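Local atomic coordinates of bacterioferritin (Mycobacterium tuberculosis, PDB entry 3UOI), a protein that probably oxidises iron(II) with dioxygen at a ferroxidase centre and stores the product as a ferric mineral inside a heme-binding shell of 24 subunits. Residues N14-N25 / L70-L79; L100-R111 / A119-A127. All coordinates share one frame; numbering follows the deposited sequence.

Contact 1: residues N14-N25 / L70-L79; sequences NEQLTSELTAIN and LPNYQRIGSL. With HEM (protoporphyrin IX containing Fe), chain B.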
loop_
_atom_site.group_PDB
_atom_site.type_symbol
_atom_site.label_atom_id
_atom_site.label_comp_id
_atom_site.label_asym_id
_atom_site.label_seq_id
_atom_site.Cartn_x
_atom_site.Cartn_y
_atom_site.Cartn_z
ATOM N N ASN A 14 41.688 -36.999 0.255
ATOM C CA ASN A 14 41.493 -37.439 -1.112
ATOM C C ASN A 14 40.708 -38.733 -1.205
ATOM O O ASN A 14 40.003 -38.950 -2.113
ATOM C CB ASN A 14 42.768 -37.494 -1.918
ATOM C CG ASN A 14 43.021 -36.251 -2.649
ATOM O OD1 ASN A 14 42.240 -35.849 -3.460
ATOM N ND2 ASN A 14 44.128 -35.641 -2.387
ATOM N N GLU A 15 40.907 -39.567 -0.214
ATOM C CA GLU A 15 40.197 -40.796 -0.121
ATOM C C GLU A 15 38.720 -40.521 0.056
ATOM O O GLU A 15 37.917 -41.146 -0.524
ATOM C CB GLU A 15 40.684 -41.581 1.082
ATOM C CG GLU A 15 41.684 -42.614 0.789
ATOM C CD GLU A 15 42.000 -43.424 1.997
ATOM O OE1 GLU A 15 43.116 -43.313 2.477
ATOM O OE2 GLU A 15 41.122 -44.158 2.457
ATOM N N GLN A 16 38.415 -39.585 0.940
ATOM C CA GLN A 16 37.058 -39.203 1.262
ATOM C C GLN A 16 36.435 -38.509 0.093
ATOM O O GLN A 16 35.289 -38.692 -0.180
ATOM C CB GLN A 16 36.952 -38.457 2.568
ATOM C CG GLN A 16 35.571 -38.117 3.003
ATOM C CD GLN A 16 34.671 -39.306 3.260
ATOM O OE1 GLN A 16 35.103 -40.387 3.570
ATOM N NE2 GLN A 16 33.411 -39.087 3.085
ATOM N N LEU A 17 37.228 -37.714 -0.591
ATOM C CA LEU A 17 36.761 -37.018 -1.750
ATOM C C LEU A 17 36.334 -38.028 -2.800
ATOM O O LEU A 17 35.301 -37.905 -3.352
ATOM C CB LEU A 17 37.856 -36.121 -2.308
ATOM C CG LEU A 17 37.592 -35.541 -3.693
ATOM C CD1 LEU A 17 36.246 -34.850 -3.756
ATOM C CD2 LEU A 17 38.638 -34.611 -4.122
ATOM N N THR A 18 37.142 -39.043 -3.028
ATOM C CA THR A 18 36.849 -40.068 -4.003
ATOM C C THR A 18 35.491 -40.739 -3.600
ATOM O O THR A 18 34.620 -40.971 -4.399
ATOM C CB THR A 18 38.019 -41.087 -4.140
ATOM O OG1 THR A 18 39.047 -40.566 -4.967
ATOM C CG2 THR A 18 37.578 -42.414 -4.680
ATOM N N SER A 19 35.343 -40.969 -2.316
ATOM C CA SER A 19 34.143 -41.543 -1.796
ATOM C C SER A 19 32.903 -40.661 -2.118
ATOM O O SER A 19 31.906 -41.160 -2.527
ATOM C CB SER A 19 34.289 -41.687 -0.285
ATOM O OG SER A 19 33.242 -42.365 0.268
ATOM N N GLU A 20 33.043 -39.355 -1.913
ATOM C CA GLU A 20 31.962 -38.416 -2.172
ATOM C C GLU A 20 31.581 -38.421 -3.646
ATOM O O GLU A 20 30.399 -38.357 -3.988
ATOM C CB GLU A 20 32.362 -37.005 -1.737
ATOM C CG GLU A 20 32.676 -36.879 -0.255
ATOM C CD GLU A 20 31.495 -37.242 0.623
ATOM O OE1 GLU A 20 31.631 -37.174 1.863
ATOM O OE2 GLU A 20 30.430 -37.595 0.075
ATOM N N LEU A 21 32.579 -38.497 -4.520
ATOM C CA LEU A 21 32.316 -38.507 -5.921
ATOM C C LEU A 21 31.528 -39.765 -6.295
ATOM O O LEU A 21 30.631 -39.708 -7.066
ATOM C CB LEU A 21 33.604 -38.391 -6.677
ATOM C CG LEU A 21 34.323 -37.100 -6.416
ATOM C CD1 LEU A 21 35.487 -37.129 -7.223
ATOM C CD2 LEU A 21 33.490 -36.004 -6.849
ATOM N N THR A 22 31.878 -40.883 -5.713
ATOM C CA THR A 22 31.172 -42.118 -6.002
ATOM C C THR A 22 29.714 -42.003 -5.559
ATOM O O THR A 22 28.818 -42.370 -6.255
ATOM C CB THR A 22 31.890 -43.246 -5.280
ATOM O OG1 THR A 22 33.278 -42.967 -5.285
ATOM C CG2 THR A 22 31.666 -44.563 -5.881
ATOM N N ALA A 23 29.531 -41.441 -4.380
ATOM C CA ALA A 23 28.215 -41.220 -3.797
ATOM C C ALA A 23 27.329 -40.245 -4.604
ATOM O O ALA A 23 26.142 -40.421 -4.688
ATOM C CB ALA A 23 28.310 -40.808 -2.406
ATOM N N ILE A 24 27.940 -39.214 -5.159
ATOM C CA ILE A 24 27.186 -38.286 -5.931
ATOM C C ILE A 24 26.616 -39.055 -7.085
ATOM O O ILE A 24 25.425 -39.063 -7.287
ATOM C CB ILE A 24 28.078 -37.199 -6.516
ATOM C CG1 ILE A 24 28.469 -36.189 -5.450
ATOM C CG2 ILE A 24 27.359 -36.548 -7.602
ATOM C CD1 ILE A 24 29.586 -35.392 -5.773
ATOM N N ASN A 25 27.469 -39.790 -7.773
ATOM C CA ASN A 25 26.973 -40.573 -8.872
ATOM C C ASN A 25 25.986 -41.689 -8.479
ATOM O O ASN A 25 25.033 -41.921 -9.119
ATOM C CB ASN A 25 28.103 -41.139 -9.679
ATOM C CG ASN A 25 28.873 -40.099 -10.374
ATOM O OD1 ASN A 25 28.873 -39.011 -9.959
ATOM N ND2 ASN A 25 29.518 -40.443 -11.443
ATOM N N LEU A 70 46.650 -31.852 -4.192
ATOM C CA LEU A 70 45.991 -31.982 -5.464
ATOM C C LEU A 70 44.695 -32.731 -5.268
ATOM O O LEU A 70 44.687 -33.871 -4.851
ATOM C CB LEU A 70 46.847 -32.736 -6.416
ATOM C CG LEU A 70 48.244 -32.271 -6.261
ATOM C CD1 LEU A 70 49.103 -33.056 -7.126
ATOM C CD2 LEU A 70 48.229 -30.848 -6.598
ATOM N N PRO A 71 43.578 -32.097 -5.539
ATOM C CA PRO A 71 42.341 -32.827 -5.332
ATOM C C PRO A 71 42.106 -33.821 -6.440
ATOM O O PRO A 71 42.123 -33.458 -7.563
ATOM C CB PRO A 71 41.288 -31.737 -5.280
ATOM C CG PRO A 71 41.967 -30.540 -4.986
ATOM C CD PRO A 71 43.378 -30.656 -5.428
ATOM N N ASN A 72 41.843 -35.062 -6.069
ATOM C CA ASN A 72 41.693 -36.119 -7.024
ATOM C C ASN A 72 40.268 -36.185 -7.545
ATOM O O ASN A 72 39.366 -36.589 -6.874
ATOM C CB ASN A 72 42.108 -37.471 -6.443
ATOM C CG ASN A 72 42.236 -38.557 -7.503
ATOM O OD1 ASN A 72 41.602 -38.502 -8.524
ATOM N ND2 ASN A 72 43.051 -39.538 -7.231
ATOM N N TYR A 73 40.130 -35.693 -8.757
ATOM C CA TYR A 73 38.872 -35.700 -9.476
ATOM C C TYR A 73 38.769 -36.885 -10.480
ATOM O O TYR A 73 37.743 -37.137 -11.020
ATOM C CB TYR A 73 38.597 -34.307 -10.099
ATOM C CG TYR A 73 37.873 -33.341 -9.146
ATOM C CD1 TYR A 73 36.673 -32.777 -9.484
ATOM C CD2 TYR A 73 38.367 -33.027 -7.893
ATOM C CE1 TYR A 73 36.022 -31.946 -8.625
ATOM C CE2 TYR A 73 37.692 -32.190 -7.046
ATOM C CZ TYR A 73 36.522 -31.660 -7.418
ATOM O OH TYR A 73 35.849 -30.842 -6.617
ATOM N N GLN A 74 39.908 -37.509 -10.745
ATOM C CA GLN A 74 40.060 -38.639 -11.642
ATOM C C GLN A 74 39.539 -39.972 -11.132
ATOM O O GLN A 74 38.908 -40.708 -11.824
ATOM C CB GLN A 74 41.515 -38.737 -12.115
ATOM C CG GLN A 74 41.809 -39.713 -13.226
ATOM C CD GLN A 74 41.279 -39.277 -14.594
ATOM O OE1 GLN A 74 41.939 -38.567 -15.329
ATOM N NE2 GLN A 74 40.078 -39.689 -14.907
ATOM N N ARG A 75 39.859 -40.256 -9.894
ATOM C CA ARG A 75 39.554 -41.497 -9.285
ATOM C C ARG A 75 38.099 -41.648 -8.932
ATOM O O ARG A 75 37.513 -40.770 -8.387
ATOM C CB ARG A 75 40.425 -41.624 -8.064
ATOM C CG ARG A 75 40.355 -42.892 -7.320
ATOM C CD ARG A 75 41.497 -42.976 -6.407
ATOM N NE ARG A 75 41.272 -42.180 -5.251
ATOM C CZ ARG A 75 42.171 -41.944 -4.318
ATOM N NH1 ARG A 75 43.374 -42.451 -4.423
ATOM N NH2 ARG A 75 41.857 -41.189 -3.290
ATOM N N ILE A 76 37.551 -42.804 -9.251
ATOM C CA ILE A 76 36.196 -43.123 -8.883
ATOM C C ILE A 76 36.039 -44.460 -8.253
ATOM O O ILE A 76 36.580 -45.402 -8.700
ATOM C CB ILE A 76 35.229 -43.080 -10.049
ATOM C CG1 ILE A 76 33.812 -43.029 -9.531
ATOM C CG2 ILE A 76 35.381 -44.283 -10.892
ATOM C CD1 ILE A 76 32.951 -42.255 -10.367
ATOM N N GLY A 77 35.200 -44.512 -7.255
ATOM C CA GLY A 77 34.884 -45.739 -6.554
ATOM C C GLY A 77 33.943 -46.685 -7.276
ATOM O O GLY A 77 33.473 -46.391 -8.288
ATOM N N SER A 78 33.684 -47.846 -6.730
ATOM C CA SER A 78 32.790 -48.761 -7.405
ATOM C C SER A 78 31.339 -48.602 -6.945
ATOM O O SER A 78 31.029 -48.743 -5.802
ATOM C CB SER A 78 33.259 -50.216 -7.320
ATOM O OG SER A 78 34.447 -50.453 -8.016
ATOM N N LEU A 79 30.489 -48.284 -7.903
ATOM C CA LEU A 79 29.065 -48.138 -7.733
ATOM C C LEU A 79 28.298 -49.456 -7.486
ATOM O O LEU A 79 28.597 -50.460 -8.052
ATOM C CB LEU A 79 28.511 -47.470 -8.982
ATOM C CG LEU A 79 28.375 -45.969 -9.307
ATOM C CD1 LEU A 79 29.263 -45.010 -8.580
ATOM C CD2 LEU A 79 28.506 -45.776 -10.772
HETATM C CHA HEM B . 24.189 -28.769 -8.484
HETATM C CHB HEM B . 23.850 -32.651 -11.305
HETATM C CHC HEM B . 28.442 -33.720 -10.272
HETATM C CHD HEM B . 28.899 -29.705 -7.617
HETATM C C1A HEM B . 23.722 -29.613 -9.469
HETATM C C2A HEM B . 22.575 -29.451 -10.331
HETATM C C3A HEM B . 22.500 -30.562 -11.093
HETATM C C4A HEM B . 23.567 -31.427 -10.748
HETATM C CMA HEM B . 21.487 -30.903 -12.196
HETATM C CAA HEM B . 21.666 -28.188 -10.289
HETATM C CBA HEM B . 22.538 -26.985 -10.679
HETATM C CGA HEM B . 21.927 -26.011 -11.680
HETATM O O1A HEM B . 22.670 -25.257 -12.412
HETATM O O2A HEM B . 20.668 -25.962 -11.748
HETATM C C1B HEM B . 25.057 -33.324 -11.229
HETATM C C2B HEM B . 25.334 -34.655 -11.759
HETATM C C3B HEM B . 26.602 -34.949 -11.498
HETATM C C4B HEM B . 27.160 -33.813 -10.765
HETATM C CMB HEM B . 24.367 -35.579 -12.546
HETATM C CAB HEM B . 27.256 -36.293 -11.932
HETATM C CBB HEM B . 28.401 -36.700 -11.399
HETATM C C1C HEM B . 29.013 -32.745 -9.463
HETATM C C2C HEM B . 30.345 -32.792 -8.867
HETATM C C3C HEM B . 30.462 -31.650 -8.156
HETATM C C4C HEM B . 29.209 -30.906 -8.213
HETATM C CMC HEM B . 31.395 -33.923 -9.065
HETATM C CAC HEM B . 31.671 -31.176 -7.351
HETATM C CBC HEM B . 31.396 -30.270 -6.407
HETATM C C1D HEM B . 27.649 -29.140 -7.544
HETATM C C2D HEM B . 27.309 -28.043 -6.681
HETATM C C3D HEM B . 25.844 -27.786 -6.980
HETATM C C4D HEM B . 25.474 -28.721 -7.966
HETATM C CMD HEM B . 28.250 -27.245 -5.718
HETATM C CAD HEM B . 24.928 -26.725 -6.407
HETATM C CBD HEM B . 24.513 -27.240 -5.038
HETATM C CGD HEM B . 23.478 -26.275 -4.538
HETATM O O1D HEM B . 22.665 -25.758 -5.368
HETATM O O2D HEM B . 23.482 -26.023 -3.320
HETATM N NA HEM B . 24.263 -30.833 -9.750
HETATM N NB HEM B . 26.179 -32.836 -10.601
HETATM N NC HEM B . 28.395 -31.592 -9.025
HETATM N ND HEM B . 26.552 -29.591 -8.258
HETATM FE FE HEM B . 26.379 -31.168 -9.335
#
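Asn-14 and Asn-72 meet at about a right angle, their amide planes 67° apart, and the two amides do different work. The amide of Asn-14 reaches from the helix to the loop backbone: OD1 receives the N-H of Asn-72 at 2.8 Å, while ND2 donates to Leu-70 O at 3.1 Å. Asn-72 turns its own amide back into the loop, where OD1 accepts from Arg-75 N at 2.8 Å in an Asx motif. Its ND2 lies over one face of the Arg-75 guanidinium, toward the rim.

Arg-75 crosses Thr-18 at a similar steep angle. A bend at its third torsion (chi3 78°) brings the guanidinium round so that its edge meets the helix, with NE pointing at Thr-18 OG1 over 2.8 Å, nearly straight at 162°. NH2 adds two weak bonds, to the same hydroxyl and to Asn-14 O. One turn further along, Thr-22 OG1 donates to Thr-18 O at 2.6 Å and accepts the N-H of Gly-77 at 3.2 Å, and its CG2 methyl rests against Gly-77 and Leu-79 CD1.

Apolar contacts flank this polar row. Leu-17 CD2 approaches CE2 of the Tyr-73 ring obliquely, at 3.9 Å; the phenol oxygen itself is bonded to Thr-61. Leu-21 divides its branches, CD1 facing the Asn-72 carbonyl and CD2 lying 3.7 Å from heme CMC. The loop also reaches the second subunit, whose Asn-25 donates through ND2 to Tyr-73 O.

Short polar side chains on a helix thus supply partners to the backbone, and to one arginine, of a loop without regular structure. The hydroxyl of Thr-22, donor to its own helix and acceptor for the loop, has its hydrogen-bonding direction set, and the loop is held to the helix that borders the heme, next to the second subunit.

Contact 2: residues L100-R111 / A119-A127; sequences LNRLKPGIVMCR and AVLLEKIVA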
loop_
_atom_site.group_PDB
_atom_site.type_symbol
_atom_site.label_atom_id
_atom_site.label_comp_id
_atom_site.label_asym_id
_atom_site.label_seq_id
_atom_site.Cartn_x
_atom_site.Cartn_y
_atom_site.Cartn_z
ATOM N N LEU A 100 31.968 -44.265 7.379
ATOM C CA LEU A 100 32.149 -44.289 8.789
ATOM C C LEU A 100 33.402 -45.087 9.123
ATOM O O LEU A 100 34.196 -44.661 9.868
ATOM C CB LEU A 100 30.927 -44.826 9.470
ATOM C CG LEU A 100 29.657 -44.004 9.400
ATOM C CD1 LEU A 100 28.612 -44.717 10.180
ATOM C CD2 LEU A 100 29.858 -42.654 9.936
ATOM N N ASN A 101 33.602 -46.206 8.468
ATOM C CA ASN A 101 34.749 -47.014 8.708
ATOM C C ASN A 101 36.052 -46.244 8.437
ATOM O O ASN A 101 36.964 -46.370 9.173
ATOM C CB ASN A 101 34.663 -48.278 7.881
ATOM C CG ASN A 101 33.543 -49.243 8.346
ATOM O OD1 ASN A 101 33.341 -50.259 7.722
ATOM N ND2 ASN A 101 32.843 -48.927 9.404
ATOM N N ARG A 102 36.127 -45.486 7.368
ATOM C CA ARG A 102 37.262 -44.633 7.108
ATOM C C ARG A 102 37.434 -43.382 7.994
ATOM O O ARG A 102 38.487 -43.079 8.383
ATOM C CB ARG A 102 37.363 -44.279 5.600
ATOM C CG ARG A 102 38.268 -43.122 5.307
ATOM C CD ARG A 102 38.304 -42.727 3.849
ATOM N NE ARG A 102 37.004 -42.384 3.347
ATOM C CZ ARG A 102 36.181 -43.230 2.765
ATOM N NH1 ARG A 102 36.523 -44.477 2.572
ATOM N NH2 ARG A 102 35.029 -42.836 2.378
ATOM N N LEU A 103 36.375 -42.651 8.228
ATOM C CA LEU A 103 36.346 -41.464 9.061
ATOM C C LEU A 103 36.552 -41.608 10.589
ATOM O O LEU A 103 37.049 -40.714 11.209
ATOM C CB LEU A 103 35.147 -40.598 8.746
ATOM C CG LEU A 103 35.133 -40.176 7.292
ATOM C CD1 LEU A 103 34.225 -39.083 7.089
ATOM C CD2 LEU A 103 36.483 -39.835 6.830
ATOM N N LYS A 104 36.092 -42.713 11.168
ATOM C CA LYS A 104 36.190 -42.806 12.601
ATOM C C LYS A 104 37.655 -42.793 13.020
ATOM O O LYS A 104 38.058 -41.979 13.757
ATOM C CB LYS A 104 35.529 -44.035 13.113
ATOM C CG LYS A 104 34.033 -44.044 13.202
ATOM C CD LYS A 104 33.640 -45.469 13.213
ATOM C CE LYS A 104 32.319 -45.726 13.811
ATOM N NZ LYS A 104 32.358 -47.008 14.535
ATOM N N PRO A 105 38.460 -43.662 12.458
ATOM C CA PRO A 105 39.903 -43.643 12.685
ATOM C C PRO A 105 40.581 -42.375 12.155
ATOM O O PRO A 105 41.396 -41.808 12.784
ATOM C CB PRO A 105 40.362 -44.885 11.956
ATOM C CG PRO A 105 39.201 -45.356 11.240
ATOM C CD PRO A 105 38.046 -44.925 11.871
ATOM N N GLY A 106 40.154 -41.916 11.008
ATOM C CA GLY A 106 40.725 -40.742 10.363
ATOM C C GLY A 106 40.696 -39.419 11.104
ATOM O O GLY A 106 41.637 -38.672 11.054
ATOM N N ILE A 107 39.604 -39.141 11.776
ATOM C CA ILE A 107 39.491 -37.963 12.607
ATOM C C ILE A 107 40.521 -38.021 13.777
ATOM O O ILE A 107 41.191 -37.079 14.087
ATOM C CB ILE A 107 38.047 -37.827 13.157
ATOM C CG1 ILE A 107 37.026 -37.597 12.024
ATOM C CG2 ILE A 107 37.977 -36.810 14.164
ATOM C CD1 ILE A 107 35.633 -38.029 12.302
ATOM N N VAL A 108 40.635 -39.169 14.391
ATOM C CA VAL A 108 41.595 -39.276 15.444
ATOM C C VAL A 108 42.965 -39.013 14.872
ATOM O O VAL A 108 43.722 -38.291 15.438
ATOM C CB VAL A 108 41.561 -40.599 16.128
ATOM C CG1 VAL A 108 42.750 -40.729 17.017
ATOM C CG2 VAL A 108 40.345 -40.697 16.912
ATOM N N MET A 109 43.247 -39.566 13.709
ATOM C CA MET A 109 44.554 -39.312 13.144
ATOM C C MET A 109 44.773 -37.826 12.875
ATOM O O MET A 109 45.769 -37.296 13.233
ATOM C CB MET A 109 44.792 -40.104 11.901
ATOM C CG MET A 109 46.103 -39.810 11.278
ATOM S SD MET A 109 46.135 -38.478 10.117
ATOM C CE MET A 109 45.179 -39.171 8.853
ATOM N N CYS A 110 43.779 -37.158 12.312
ATOM C CA CYS A 110 43.881 -35.756 12.030
ATOM C C CYS A 110 44.182 -34.961 13.265
ATOM O O CYS A 110 44.983 -34.100 13.198
ATOM C CB CYS A 110 42.601 -35.226 11.426
ATOM S SG CYS A 110 42.372 -35.678 9.801
ATOM N N ARG A 111 43.526 -35.270 14.371
ATOM C CA ARG A 111 43.775 -34.581 15.632
ATOM C C ARG A 111 45.178 -34.869 16.221
ATOM O O ARG A 111 45.824 -34.038 16.756
ATOM C CB ARG A 111 42.638 -34.751 16.608
ATOM C CG ARG A 111 41.391 -34.100 16.155
ATOM C CD ARG A 111 40.251 -34.266 17.110
ATOM N NE ARG A 111 39.146 -33.408 16.759
ATOM C CZ ARG A 111 39.018 -32.159 17.155
ATOM N NH1 ARG A 111 39.892 -31.625 17.954
ATOM N NH2 ARG A 111 38.008 -31.454 16.764
ATOM N N ALA A 119 39.907 -32.169 10.840
ATOM C CA ALA A 119 39.180 -33.099 11.652
ATOM C C ALA A 119 37.749 -32.574 11.749
ATOM O O ALA A 119 36.847 -33.334 11.706
ATOM C CB ALA A 119 39.766 -33.233 12.978
ATOM N N VAL A 120 37.599 -31.266 11.889
ATOM C CA VAL A 120 36.292 -30.665 12.054
ATOM C C VAL A 120 35.409 -30.853 10.840
ATOM O O VAL A 120 34.293 -31.250 10.932
ATOM C CB VAL A 120 36.324 -29.211 12.580
ATOM C CG1 VAL A 120 34.969 -28.597 12.563
ATOM C CG2 VAL A 120 36.811 -29.199 13.971
ATOM N N LEU A 121 35.982 -30.683 9.689
ATOM C CA LEU A 121 35.244 -30.961 8.507
ATOM C C LEU A 121 34.796 -32.451 8.445
ATOM O O LEU A 121 33.711 -32.745 8.089
ATOM C CB LEU A 121 36.086 -30.602 7.312
ATOM C CG LEU A 121 35.628 -31.096 5.959
ATOM C CD1 LEU A 121 34.326 -30.553 5.627
ATOM C CD2 LEU A 121 36.593 -30.787 4.941
ATOM N N LEU A 122 35.675 -33.358 8.808
ATOM C CA LEU A 122 35.373 -34.757 8.761
ATOM C C LEU A 122 34.317 -35.086 9.788
ATOM O O LEU A 122 33.517 -35.940 9.592
ATOM C CB LEU A 122 36.624 -35.568 8.850
ATOM C CG LEU A 122 37.601 -35.220 7.732
ATOM C CD1 LEU A 122 38.881 -35.888 7.836
ATOM C CD2 LEU A 122 37.022 -35.462 6.390
ATOM N N GLU A 123 34.359 -34.366 10.885
ATOM C CA GLU A 123 33.434 -34.526 11.972
ATOM C C GLU A 123 31.999 -34.228 11.527
ATOM O O GLU A 123 31.068 -34.952 11.833
ATOM C CB GLU A 123 33.830 -33.662 13.159
ATOM C CG GLU A 123 34.691 -34.365 14.171
ATOM C CD GLU A 123 35.163 -33.487 15.297
ATOM O OE1 GLU A 123 34.596 -32.429 15.515
ATOM O OE2 GLU A 123 36.127 -33.857 15.931
ATOM N N LYS A 124 31.863 -33.162 10.769
ATOM C CA LYS A 124 30.580 -32.799 10.187
ATOM C C LYS A 124 30.045 -33.825 9.219
ATOM O O LYS A 124 28.912 -34.181 9.288
ATOM C CB LYS A 124 30.650 -31.391 9.586
ATOM C CG LYS A 124 30.953 -30.433 10.626
ATOM C CD LYS A 124 31.166 -29.042 10.236
ATOM C CE LYS A 124 30.932 -28.186 11.444
ATOM N NZ LYS A 124 31.693 -26.934 11.537
ATOM N N ILE A 125 30.901 -34.339 8.374
ATOM C CA ILE A 125 30.528 -35.341 7.396
ATOM C C ILE A 125 30.001 -36.627 8.018
ATOM O O ILE A 125 29.040 -37.211 7.574
ATOM C CB ILE A 125 31.692 -35.656 6.490
ATOM C CG1 ILE A 125 32.059 -34.443 5.663
ATOM C CG2 ILE A 125 31.430 -36.884 5.677
ATOM C CD1 ILE A 125 33.075 -34.613 4.778
ATOM N N VAL A 126 30.650 -37.026 9.084
ATOM C CA VAL A 126 30.275 -38.175 9.822
ATOM C C VAL A 126 28.892 -38.028 10.411
ATOM O O VAL A 126 28.120 -38.958 10.396
ATOM C CB VAL A 126 31.248 -38.482 10.957
ATOM C CG1 VAL A 126 30.517 -39.179 12.043
ATOM C CG2 VAL A 126 32.391 -39.310 10.465
ATOM N N ALA A 127 28.597 -36.842 10.933
ATOM C CA ALA A 127 27.286 -36.623 11.500
ATOM C C ALA A 127 26.193 -36.752 10.423
ATOM O O ALA A 127 25.172 -37.422 10.600
ATOM C CB ALA A 127 27.220 -35.316 12.205
#
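Arg-111 presents the edge of its guanidinium to Glu-123, with the carboxylate plane turned only 14° away. NE and NH2 grip side-on and converge on one oxygen, OE2, each at 3.2 Å. Both arrive on its syn side and from the same face of the carboxylate, and neither bond is very straight (142° for NE). Ala-119 CB and Val-120 CG2 approach the guanidinium obliquely. The extended chain from CG to NE carries the group across to the other helix, CG passing 3.7 Å from Ala-119 CB. This salt bridge is one link of a larger set: Glu-123 OE2 also binds Arg-111 of the third subunit, and Arg-111 NH1 binds Glu-123 of the fourth. Such sharing would probably steady the charge on the carboxylate.

Inward from the ion pair the interface turns apolar. Ile-107 is a knob set into the hole formed by Ala-119, Leu-122, Glu-123 and Val-126. It slides past Leu-122 in the opposite direction, CG1 3.8 Å from Leu-122 CB, and its CD1 reaches Val-126 CG2. Beside it, Cys-110 places CB against Ala-119 CB at 3.8 Å and SG near Leu-122 CD1. Leu-103 and Val-126 run past each other in opposite directions, and the pair Leu-103 CB to Val-126 CG2, at 3.5 Å, is tighter than ordinary carbon packing. The Leu-103 side chain crosses that of Ile-125 at about a right angle, CD1 against CG2.

The axes of segments 100-111 and 119-127 pass 9.1 Å apart, nearly antiparallel at 159°, and a short turn joins the helices: a helical hairpin of the ferritin four-helix bundle, whose ion pairs extend from subunit to subunit in the assembled shell.

In the fold
Contact 1 closes before contact 2 opens along the chain, and their centres lie about 16 Å apart within one four-helix bundle. Helix 7-36 joins them: Gln-16 OE1 and Arg-102 NH2 are 2.7 Å apart, in a probable hydrogen bond, and Gln-16 also packs on Leu-103. The NE2 end of Gln-16 donates to Glu-20 OE1, a predicted iron ligand, which would make Gln-16 a second-shell residue of the iron site. The Ile-125 side chain of contact 2 comes within about 4 Å of that of Glu-20 but is about 12 Å from heme. Contact 1 instead borders the heme pocket, where the side chain of Asn-25 is about 7 Å from that of Met-54, the predicted axial ligand.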